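Local coordinates for TetR transcriptional regulator (Chloroflexus aurantiacus, PDB 3QBM), which probably binds DNA through an N-terminal helix-turn-helix domain and regulates transcription, as other members of the TetR family do, at residues V66-L74 with A86-R97; G146-L157 with Y191-A199. One frame throughout, in Å; residues are numbered along the deposited sequence. Where two conformers were deposited one is given.

Contact 1: V66-L74 with A86-R97; sequences VRERFAVGL and AFLDVFRSYAER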
loop_
_atom_site.group_PDB
_atom_site.type_symbol
_atom_site.label_atom_id
_atom_site.label_comp_id
_atom_site.label_asym_id
_atom_site.label_seq_id
_atom_site.Cartn_x
_atom_site.Cartn_y
_atom_site.Cartn_z
ATOM N N VAL A 66 10.921 -12.772 2.457
ATOM C CA VAL A 66 9.464 -12.902 2.407
ATOM C C VAL A 66 9.063 -14.343 1.994
ATOM O O VAL A 66 8.214 -14.948 2.633
ATOM C CB VAL A 66 8.878 -11.816 1.474
ATOM C CG1 VAL A 66 7.442 -12.090 1.135
ATOM C CG2 VAL A 66 9.021 -10.421 2.131
ATOM N N ARG A 67 9.723 -14.878 0.972
ATOM C CA ARG A 67 9.470 -16.217 0.442
ATOM C C ARG A 67 9.666 -17.283 1.528
ATOM O O ARG A 67 8.815 -18.156 1.661
ATOM C CB ARG A 67 10.384 -16.492 -0.763
ATOM C CG ARG A 67 10.127 -17.759 -1.546
ATOM C CD ARG A 67 11.001 -17.843 -2.797
ATOM N NE ARG A 67 10.724 -16.713 -3.697
ATOM C CZ ARG A 67 11.578 -15.736 -4.039
ATOM N NH1 ARG A 67 12.837 -15.714 -3.618
ATOM N NH2 ARG A 67 11.171 -14.765 -4.852
ATOM N N GLU A 68 10.779 -17.209 2.276
ATOM C CA GLU A 68 11.083 -18.153 3.388
ATOM C C GLU A 68 9.983 -18.136 4.470
ATOM O O GLU A 68 9.584 -19.168 5.017
ATOM C CB GLU A 68 12.436 -17.798 4.064
ATOM C CG GLU A 68 13.696 -18.099 3.225
ATOM C CD GLU A 68 15.035 -17.530 3.796
ATOM O OE1 GLU A 68 15.054 -16.728 4.769
ATOM O OE2 GLU A 68 16.089 -17.888 3.221
ATOM N N ARG A 69 9.549 -16.932 4.798
ATOM C CA ARG A 69 8.533 -16.665 5.795
ATOM C C ARG A 69 7.158 -17.287 5.371
ATOM O O ARG A 69 6.453 -17.923 6.185
ATOM C CB ARG A 69 8.485 -15.146 5.938
ATOM C CG ARG A 69 7.612 -14.539 6.983
ATOM C CD ARG A 69 8.258 -14.423 8.339
ATOM N NE ARG A 69 7.229 -13.931 9.258
ATOM C CZ ARG A 69 7.219 -12.735 9.821
ATOM N NH1 ARG A 69 8.249 -11.912 9.647
ATOM N NH2 ARG A 69 6.213 -12.387 10.621
ATOM N N PHE A 70 6.771 -17.121 4.106
ATOM C CA PHE A 70 5.568 -17.820 3.617
ATOM C C PHE A 70 5.756 -19.321 3.567
ATOM O O PHE A 70 4.865 -20.083 3.890
ATOM C CB PHE A 70 5.122 -17.290 2.261
ATOM C CG PHE A 70 4.368 -16.006 2.370
ATOM C CD1 PHE A 70 3.035 -16.001 2.777
ATOM C CD2 PHE A 70 4.989 -14.798 2.155
ATOM C CE1 PHE A 70 2.348 -14.850 2.916
ATOM C CE2 PHE A 70 4.288 -13.620 2.296
ATOM C CZ PHE A 70 2.977 -13.639 2.681
ATOM N N ALA A 71 6.937 -19.747 3.180
ATOM C CA ALA A 71 7.237 -21.163 3.103
ATOM C C ALA A 71 7.012 -21.894 4.436
ATOM O O ALA A 71 6.416 -22.956 4.446
ATOM C CB ALA A 71 8.678 -21.356 2.609
ATOM N N VAL A 72 7.475 -21.311 5.543
ATOM C CA VAL A 72 7.367 -21.893 6.868
ATOM C C VAL A 72 5.892 -21.777 7.319
ATOM O O VAL A 72 5.296 -22.746 7.815
ATOM C CB VAL A 72 8.341 -21.198 7.866
ATOM C CG1 VAL A 72 8.122 -21.690 9.315
ATOM C CG2 VAL A 72 9.809 -21.418 7.439
ATOM N N GLY A 73 5.305 -20.601 7.105
ATOM C CA GLY A 73 3.908 -20.374 7.451
ATOM C C GLY A 73 2.912 -21.317 6.800
ATOM O O GLY A 73 1.920 -21.699 7.438
ATOM N N LEU A 74 3.180 -21.729 5.558
ATOM C CA LEU A 74 2.222 -22.529 4.796
ATOM C C LEU A 74 2.469 -24.025 4.879
ATOM O O LEU A 74 1.606 -24.825 4.491
ATOM C CB LEU A 74 2.164 -22.077 3.331
ATOM C CG LEU A 74 1.130 -20.980 3.026
ATOM C CD1 LEU A 74 1.221 -19.818 3.956
ATOM C CD2 LEU A 74 1.220 -20.552 1.568
ATOM N N ALA A 86 -3.598 -19.727 6.404
ATOM C CA ALA A 86 -2.249 -19.556 6.959
ATOM C C ALA A 86 -1.512 -18.482 6.172
ATOM O O ALA A 86 -0.664 -17.778 6.717
ATOM C CB ALA A 86 -1.480 -20.878 6.944
ATOM N N PHE A 87 -1.832 -18.347 4.883
ATOM C CA PHE A 87 -1.294 -17.221 4.077
ATOM C C PHE A 87 -1.729 -15.861 4.666
ATOM O O PHE A 87 -0.905 -14.942 4.816
ATOM C CB PHE A 87 -1.740 -17.384 2.629
ATOM C CG PHE A 87 -1.158 -16.392 1.677
ATOM C CD1 PHE A 87 -1.782 -15.160 1.469
ATOM C CD2 PHE A 87 -0.009 -16.687 0.968
ATOM C CE1 PHE A 87 -1.266 -14.225 0.563
ATOM C CE2 PHE A 87 0.518 -15.737 0.051
ATOM C CZ PHE A 87 -0.116 -14.534 -0.145
ATOM N N LEU A 88 -3.000 -15.749 5.045
ATOM C CA LEU A 88 -3.493 -14.578 5.760
ATOM C C LEU A 88 -2.742 -14.409 7.084
ATOM O O LEU A 88 -2.336 -13.281 7.432
ATOM C CB LEU A 88 -5.002 -14.655 6.052
ATOM C CG LEU A 88 -5.971 -15.095 4.963
ATOM C CD1 LEU A 88 -7.406 -15.187 5.472
ATOM C CD2 LEU A 88 -5.884 -14.148 3.762
ATOM N N ASP A 89 -2.521 -15.512 7.801
ATOM C CA ASP A 89 -1.894 -15.457 9.097
ATOM C C ASP A 89 -0.454 -14.930 9.014
ATOM O O ASP A 89 -0.001 -14.228 9.908
ATOM C CB ASP A 89 -1.909 -16.802 9.795
ATOM C CG ASP A 89 -1.458 -16.684 11.207
ATOM O OD1 ASP A 89 -2.109 -15.940 11.960
ATOM O OD2 ASP A 89 -0.418 -17.255 11.543
ATOM N N VAL A 90 0.253 -15.255 7.932
ATOM C CA VAL A 90 1.592 -14.709 7.728
ATOM C C VAL A 90 1.497 -13.170 7.738
ATOM O O VAL A 90 2.251 -12.504 8.451
ATOM C CB VAL A 90 2.241 -15.232 6.400
ATOM C CG1 VAL A 90 3.553 -14.501 6.106
ATOM C CG2 VAL A 90 2.482 -16.749 6.489
ATOM N N PHE A 91 0.595 -12.596 6.925
ATOM C CA PHE A 91 0.420 -11.146 6.899
ATOM C C PHE A 91 0.013 -10.578 8.266
ATOM O O PHE A 91 0.543 -9.545 8.700
ATOM C CB PHE A 91 -0.614 -10.764 5.846
ATOM C CG PHE A 91 -0.057 -10.681 4.461
ATOM C CD1 PHE A 91 0.733 -9.608 4.106
ATOM C CD2 PHE A 91 -0.344 -11.632 3.512
ATOM C CE1 PHE A 91 1.216 -9.484 2.833
ATOM C CE2 PHE A 91 0.123 -11.482 2.224
ATOM C CZ PHE A 91 0.917 -10.439 1.898
ATOM N N ARG A 92 -0.911 -11.245 8.936
ATOM C CA ARG A 92 -1.323 -10.827 10.250
ATOM C C ARG A 92 -0.138 -10.731 11.217
ATOM O O ARG A 92 -0.052 -9.770 12.028
ATOM C CB ARG A 92 -2.409 -11.759 10.810
ATOM C CG ARG A 92 -2.906 -11.284 12.145
ATOM C CD ARG A 92 -4.127 -11.986 12.631
ATOM N NE ARG A 92 -3.895 -13.392 12.869
ATOM C CZ ARG A 92 -4.717 -14.197 13.556
ATOM N NH1 ARG A 92 -5.802 -13.745 14.173
ATOM N NH2 ARG A 92 -4.396 -15.470 13.696
ATOM N N SER A 93 0.792 -11.679 11.100
ATOM C CA SER A 93 1.974 -11.706 11.992
ATOM C C SER A 93 2.930 -10.537 11.792
ATOM O O SER A 93 3.827 -10.305 12.640
ATOM C CB SER A 93 2.725 -13.033 11.866
ATOM O OG SER A 93 3.515 -13.060 10.685
ATOM N N TYR A 94 2.790 -9.826 10.661
ATOM C CA TYR A 94 3.571 -8.601 10.418
ATOM C C TYR A 94 3.309 -7.495 11.440
ATOM O O TYR A 94 4.151 -6.610 11.549
ATOM C CB TYR A 94 3.327 -8.023 9.021
ATOM C CG TYR A 94 3.875 -8.839 7.876
ATOM C CD1 TYR A 94 4.425 -10.102 8.073
ATOM C CD2 TYR A 94 3.760 -8.381 6.572
ATOM C CE1 TYR A 94 4.886 -10.839 7.005
ATOM C CE2 TYR A 94 4.256 -9.110 5.514
ATOM C CZ TYR A 94 4.806 -10.335 5.740
ATOM O OH TYR A 94 5.277 -11.070 4.676
ATOM N N ALA A 95 2.176 -7.558 12.155
ATOM C CA ALA A 95 1.810 -6.541 13.157
ATOM C C ALA A 95 2.918 -6.299 14.169
ATOM O O ALA A 95 3.196 -5.160 14.509
ATOM C CB ALA A 95 0.536 -6.924 13.892
ATOM N N GLU A 96 3.522 -7.377 14.654
ATOM C CA GLU A 96 4.618 -7.279 15.624
ATOM C C GLU A 96 5.994 -7.641 15.042
ATOM O O GLU A 96 7.010 -7.309 15.638
ATOM C CB GLU A 96 4.301 -8.181 16.821
ATOM C CG GLU A 96 3.151 -7.686 17.712
ATOM N N ARG A 97 6.015 -8.308 13.880
ATOM C CA ARG A 97 7.237 -8.813 13.265
ATOM C C ARG A 97 7.150 -8.790 11.717
ATOM O O ARG A 97 6.830 -9.804 11.071
ATOM C CB ARG A 97 7.500 -10.239 13.799
ATOM C CG ARG A 97 8.810 -10.805 13.349
ATOM C CD ARG A 97 9.188 -12.042 14.141
ATOM N NE ARG A 97 8.240 -13.139 13.958
ATOM C CZ ARG A 97 8.373 -14.151 13.096
ATOM N NH1 ARG A 97 9.420 -14.242 12.280
ATOM N NH2 ARG A 97 7.426 -15.094 13.052
HETATM O O HOH W 1 5.182 -15.769 9.639
#
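R69 reaches from helix 51-74 across V90 to the turn that ends in R97. Beyond CB its chain bends at chi2 (86°), which carries it past V90 toward R97. CG passes V90 CG1, the two side chains running in opposite directions; R69 CD runs near R97 NH1 (4.1 Å), and NE gives its hydrogen to a water, which also makes a weak bond to S93 OG. At the tip, NH1 and NH2 grip a single oxygen end-on: the main-chain oxygen of R97 lies close to the guanidinium plane, 2.7 Å from R69 NH2 and 2.9 Å from R69 NH1. R69 NH2 also donates to S93 OG (2.8 Å), which in turn donates to V90 O. The R97 guanidinium stacks flat on one face of that of R69, centres 3.7 Å apart, and Y94 CE1 covers the opposite face. The bonds to R97 O and S93 OG hold the R69 group in this slot and probably offset some of the repulsion between the two cations.

Deeper in, V90 fits as a knob among R69, F70, G73 and L74. V90 CG1 makes a CH-pi contact 3.6 Å from the centroid of the F70 ring. The same ring forms an offset stack with F87 (planes at 29°) and turns its edge toward the face of F91. L74 CD1 rests against the backbone of F87, 3.5 Å from F87 N.

The axes of segments 66-74 and 86-92 come within 9.0 Å, with 130° between their N-to-C directions. W131 of helix 118-144 joins the three phenylalanines, and helix 154-175 packs on F87 and F91.

Contact 2: G146-L157 with Y191-A199; sequences GEIRPEVDADRL and YITQQVRLA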
loop_
_atom_site.group_PDB
_atom_site.type_symbol
_atom_site.label_atom_id
_atom_site.label_comp_id
_atom_site.label_asym_id
_atom_site.label_seq_id
_atom_site.Cartn_x
_atom_site.Cartn_y
_atom_site.Cartn_z
ATOM N N GLY A 146 -12.541 -31.802 -3.248
ATOM C CA GLY A 146 -13.863 -31.536 -2.695
ATOM C C GLY A 146 -13.825 -30.657 -1.456
ATOM O O GLY A 146 -14.784 -30.607 -0.690
ATOM N N GLU A 147 -12.714 -29.963 -1.261
ATOM C CA GLU A 147 -12.542 -29.055 -0.118
ATOM C C GLU A 147 -12.949 -27.633 -0.457
ATOM O O GLU A 147 -13.282 -26.849 0.431
ATOM C CB GLU A 147 -11.091 -29.057 0.352
ATOM C CG GLU A 147 -10.637 -30.378 0.883
ATOM C CD GLU A 147 -9.174 -30.408 1.231
ATOM O OE1 GLU A 147 -8.439 -29.510 0.876
ATOM O OE2 GLU A 147 -8.750 -31.375 1.837
ATOM N N ILE A 148 -12.923 -27.294 -1.732
ATOM C CA ILE A 148 -13.199 -25.943 -2.204
ATOM C C ILE A 148 -14.262 -26.011 -3.306
ATOM O O ILE A 148 -14.212 -26.898 -4.161
ATOM C CB ILE A 148 -11.910 -25.257 -2.703
ATOM C CG1 ILE A 148 -11.028 -24.924 -1.490
ATOM C CG2 ILE A 148 -12.233 -23.929 -3.504
ATOM C CD1 ILE A 148 -9.694 -24.242 -1.821
ATOM N N ARG A 149 -15.219 -25.096 -3.270
ATOM C CA ARG A 149 -16.287 -25.067 -4.284
ATOM C C ARG A 149 -15.698 -24.920 -5.681
ATOM O O ARG A 149 -14.841 -24.073 -5.923
ATOM C CB ARG A 149 -17.281 -23.919 -4.019
ATOM C CG ARG A 149 -18.005 -24.022 -2.743
ATOM C CD ARG A 149 -19.119 -22.982 -2.537
ATOM N NE ARG A 149 -19.826 -23.312 -1.298
ATOM C CZ ARG A 149 -20.883 -24.129 -1.191
ATOM N NH1 ARG A 149 -21.446 -24.674 -2.266
ATOM N NH2 ARG A 149 -21.403 -24.386 0.013
ATOM N N PRO A 150 -16.148 -25.754 -6.642
ATOM C CA PRO A 150 -15.588 -25.631 -7.996
ATOM C C PRO A 150 -15.761 -24.280 -8.678
ATOM O O PRO A 150 -14.976 -23.943 -9.576
ATOM C CB PRO A 150 -16.319 -26.718 -8.810
ATOM C CG PRO A 150 -17.181 -27.429 -7.910
ATOM C CD PRO A 150 -17.136 -26.846 -6.516
ATOM N N GLU A 151 -16.733 -23.495 -8.215
ATOM C CA GLU A 151 -17.049 -22.213 -8.846
ATOM C C GLU A 151 -16.092 -21.105 -8.423
ATOM O O GLU A 151 -16.135 -20.023 -9.001
ATOM C CB GLU A 151 -18.487 -21.795 -8.522
ATOM C CG GLU A 151 -19.534 -22.807 -9.048
ATOM C CD GLU A 151 -19.746 -24.002 -8.123
ATOM O OE1 GLU A 151 -19.484 -23.863 -6.904
ATOM O OE2 GLU A 151 -20.192 -25.058 -8.604
ATOM N N VAL A 152 -15.221 -21.387 -7.445
ATOM C CA VAL A 152 -14.290 -20.395 -6.949
ATOM C C VAL A 152 -13.277 -19.989 -8.005
ATOM O O VAL A 152 -12.609 -20.832 -8.591
ATOM C CB VAL A 152 -13.601 -20.866 -5.645
ATOM C CG1 VAL A 152 -12.462 -19.875 -5.206
ATOM C CG2 VAL A 152 -14.660 -21.075 -4.569
ATOM N N ASP A 153 -13.206 -18.688 -8.277
ATOM C CA ASP A 153 -12.206 -18.131 -9.202
ATOM C C ASP A 153 -10.930 -17.859 -8.389
ATOM O O ASP A 153 -10.903 -16.942 -7.554
ATOM C CB ASP A 153 -12.743 -16.843 -9.821
ATOM C CG ASP A 153 -11.835 -16.276 -10.861
ATOM O OD1 ASP A 153 -10.591 -16.195 -10.641
ATOM O OD2 ASP A 153 -12.388 -15.901 -11.930
ATOM N N ALA A 154 -9.909 -18.669 -8.646
ATOM C CA ALA A 154 -8.666 -18.677 -7.874
ATOM C C ALA A 154 -7.937 -17.355 -7.931
ATOM O O ALA A 154 -7.539 -16.841 -6.912
ATOM C CB ALA A 154 -7.746 -19.799 -8.332
ATOM N N ASP A 155 -7.748 -16.811 -9.118
ATOM C CA ASP A 155 -7.015 -15.563 -9.211
ATOM C C ASP A 155 -7.769 -14.390 -8.623
ATOM O O ASP A 155 -7.123 -13.488 -8.065
ATOM C CB ASP A 155 -6.607 -15.230 -10.635
ATOM C CG ASP A 155 -5.483 -14.173 -10.669
ATOM O OD1 ASP A 155 -4.405 -14.430 -10.090
ATOM O OD2 ASP A 155 -5.672 -13.099 -11.259
ATOM N N ARG A 156 -9.111 -14.388 -8.717
ATOM C CA ARG A 156 -9.934 -13.345 -8.074
ATOM C C ARG A 156 -9.699 -13.398 -6.573
ATOM O O ARG A 156 -9.467 -12.367 -5.914
ATOM C CB ARG A 156 -11.444 -13.508 -8.330
ATOM C CG ARG A 156 -11.927 -13.001 -9.671
ATOM C CD ARG A 156 -13.459 -12.827 -9.725
ATOM N NE ARG A 156 -13.837 -12.288 -11.030
ATOM C CZ ARG A 156 -15.061 -11.917 -11.381
ATOM N NH1 ARG A 156 -16.075 -12.039 -10.535
ATOM N NH2 ARG A 156 -15.259 -11.436 -12.593
ATOM N N LEU A 157 -9.735 -14.605 -6.018
ATOM C CA LEU A 157 -9.504 -14.773 -4.571
ATOM C C LEU A 157 -8.099 -14.289 -4.198
ATOM O O LEU A 157 -7.899 -13.567 -3.195
ATOM C CB LEU A 157 -9.727 -16.229 -4.169
ATOM C CG LEU A 157 -9.482 -16.589 -2.696
ATOM C CD1 LEU A 157 -10.434 -15.733 -1.822
ATOM C CD2 LEU A 157 -9.614 -18.116 -2.404
ATOM N N TYR A 191 -14.901 -15.227 5.487
ATOM C CA TYR A 191 -15.421 -15.288 4.114
ATOM C C TYR A 191 -15.019 -16.601 3.427
ATOM O O TYR A 191 -15.855 -17.295 2.843
ATOM C CB TYR A 191 -14.924 -14.087 3.312
ATOM C CG TYR A 191 -15.041 -14.252 1.827
ATOM C CD1 TYR A 191 -16.304 -14.255 1.199
ATOM C CD2 TYR A 191 -13.897 -14.356 1.004
ATOM C CE1 TYR A 191 -16.405 -14.390 -0.196
ATOM C CE2 TYR A 191 -14.005 -14.488 -0.370
ATOM C CZ TYR A 191 -15.265 -14.510 -0.962
ATOM O OH TYR A 191 -15.382 -14.632 -2.337
ATOM N N ILE A 192 -13.746 -16.951 3.538
ATOM C CA ILE A 192 -13.221 -18.194 2.935
ATOM C C ILE A 192 -13.867 -19.431 3.575
ATOM O O ILE A 192 -14.328 -20.354 2.889
ATOM C CB ILE A 192 -11.682 -18.209 2.996
ATOM C CG1 ILE A 192 -11.100 -17.164 2.060
ATOM C CG2 ILE A 192 -11.135 -19.590 2.625
ATOM C CD1 ILE A 192 -9.636 -16.879 2.372
ATOM N N THR A 193 -13.972 -19.453 4.889
ATOM C CA THR A 193 -14.585 -20.604 5.552
ATOM C C THR A 193 -16.079 -20.766 5.209
ATOM O O THR A 193 -16.582 -21.897 5.025
ATOM C CB THR A 193 -14.442 -20.449 7.067
ATOM O OG1 THR A 193 -13.052 -20.410 7.384
ATOM C CG2 THR A 193 -15.118 -21.603 7.812
ATOM N N GLN A 194 -16.776 -19.640 5.058
ATOM C CA GLN A 194 -18.214 -19.656 4.819
ATOM C C GLN A 194 -18.600 -19.843 3.358
ATOM O O GLN A 194 -19.581 -20.519 3.063
ATOM C CB GLN A 194 -18.877 -18.368 5.357
ATOM C CG GLN A 194 -18.855 -18.264 6.870
ATOM C CD GLN A 194 -19.553 -17.027 7.399
ATOM O OE1 GLN A 194 -19.863 -16.094 6.650
ATOM N NE2 GLN A 194 -19.788 -17.002 8.711
ATOM N N GLN A 195 -17.831 -19.246 2.444
ATOM C CA GLN A 195 -18.189 -19.221 1.030
ATOM C C GLN A 195 -17.277 -19.927 0.034
ATOM O O GLN A 195 -17.693 -20.166 -1.071
ATOM C CB GLN A 195 -18.355 -17.758 0.569
ATOM C CG GLN A 195 -19.344 -16.958 1.425
ATOM C CD GLN A 195 -19.756 -15.628 0.804
ATOM O OE1 GLN A 195 -20.008 -15.549 -0.401
ATOM N NE2 GLN A 195 -19.883 -14.597 1.627
ATOM N N VAL A 196 -16.036 -20.218 0.407
ATOM C CA VAL A 196 -15.087 -20.886 -0.472
ATOM C C VAL A 196 -14.957 -22.367 -0.110
ATOM O O VAL A 196 -14.942 -23.238 -1.016
ATOM C CB VAL A 196 -13.753 -20.163 -0.441
ATOM C CG1 VAL A 196 -12.616 -20.971 -1.124
ATOM C CG2 VAL A 196 -13.889 -18.775 -1.110
ATOM N N ARG A 197 -14.904 -22.662 1.193
ATOM C CA ARG A 197 -14.777 -24.013 1.689
ATOM C C ARG A 197 -16.059 -24.787 1.406
ATOM O O ARG A 197 -17.159 -24.319 1.700
ATOM C CB ARG A 197 -14.540 -23.996 3.196
ATOM C CG ARG A 197 -14.231 -25.335 3.851
ATOM C CD ARG A 197 -13.725 -25.127 5.267
ATOM N NE ARG A 197 -13.331 -26.398 5.873
ATOM C CZ ARG A 197 -12.246 -26.592 6.633
ATOM N NH1 ARG A 197 -11.431 -25.592 6.935
ATOM N NH2 ARG A 197 -11.970 -27.810 7.079
ATOM N N LEU A 198 -15.899 -26.001 0.920
ATOM C CA LEU A 198 -17.040 -26.851 0.620
ATOM C C LEU A 198 -17.196 -27.889 1.691
ATOM O O LEU A 198 -18.310 -28.114 2.160
ATOM C CB LEU A 198 -16.867 -27.518 -0.745
ATOM C CG LEU A 198 -17.956 -28.491 -1.229
ATOM C CD1 LEU A 198 -19.267 -27.806 -1.210
ATOM C CD2 LEU A 198 -17.590 -29.040 -2.644
ATOM N N ALA A 199 -16.111 -28.587 2.010
ATOM C CA ALA A 199 -16.110 -29.618 3.052
ATOM C C ALA A 199 -14.704 -29.750 3.620
ATOM O O ALA A 199 -13.790 -29.105 3.131
ATOM C CB ALA A 199 -16.605 -30.939 2.522
ATOM O OXT ALA A 199 -14.479 -30.486 4.574
HETATM O O HOH W 2 -19.179 -22.569 1.370
#
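E147 and R149, on either side of I148, are joined to the chain end by two backbone hydrogen bonds: L198 N donates to E147 O (2.8 Å, nearly straight at 176°) and R149 N to V196 O (2.9 Å). They flank a single beta bridge between I148 and R197, which is accompanied by CA-H...O contacts from R197 to E147 O and from I148 to V196 O. One water extends the polar side, accepting from R149 NE (2.8 Å) and donating to both Q194 O and R197 O.

Apolar contacts centre on V196. V196 CG1 lies 3.8 Å from I148 CG2, the two side chains pointing the same way, and also meets V152 CG2 and L157 CD2. L157 CD1 comes to the edge of the Y191 ring and touches I192 CG1. On the outer side L198 CD1 sits over one face of the R149 guanidinium, 4.0 Å from R149 CZ, the side chains crossing at about a right angle.

G146 ends the preceding helix in a Schellman motif, and D153 N-caps the next through a bond from R156 N. The chain end is thus tied by an isolated beta bridge to the connection between helices 118-144 and 154-175 in the all-helical TetR-type C-terminal domain.

Contact 1 lies nearer the centre of the chain and is built on a buried aromatic cluster, with its arginine pair at the more exposed margin; contact 2, about 21 Å away between centres, is at the periphery, where backbone bonds do much of the joining. An arginine side chain makes the polar bonds of contact 1, taking hold of a main-chain oxygen; in contact 2 the direct bonds run from main chain to main chain. Both use the same framework: helix 80-92, which carries residues 86-92 of contact 1, also packs on I148 and I192 of contact 2. The two touch directly where L88 CD1 meets I192 CD1 (4.2 Å). Contact 2 alone is reached by the second subunit, whose H187 meets Y191 edge-to-face.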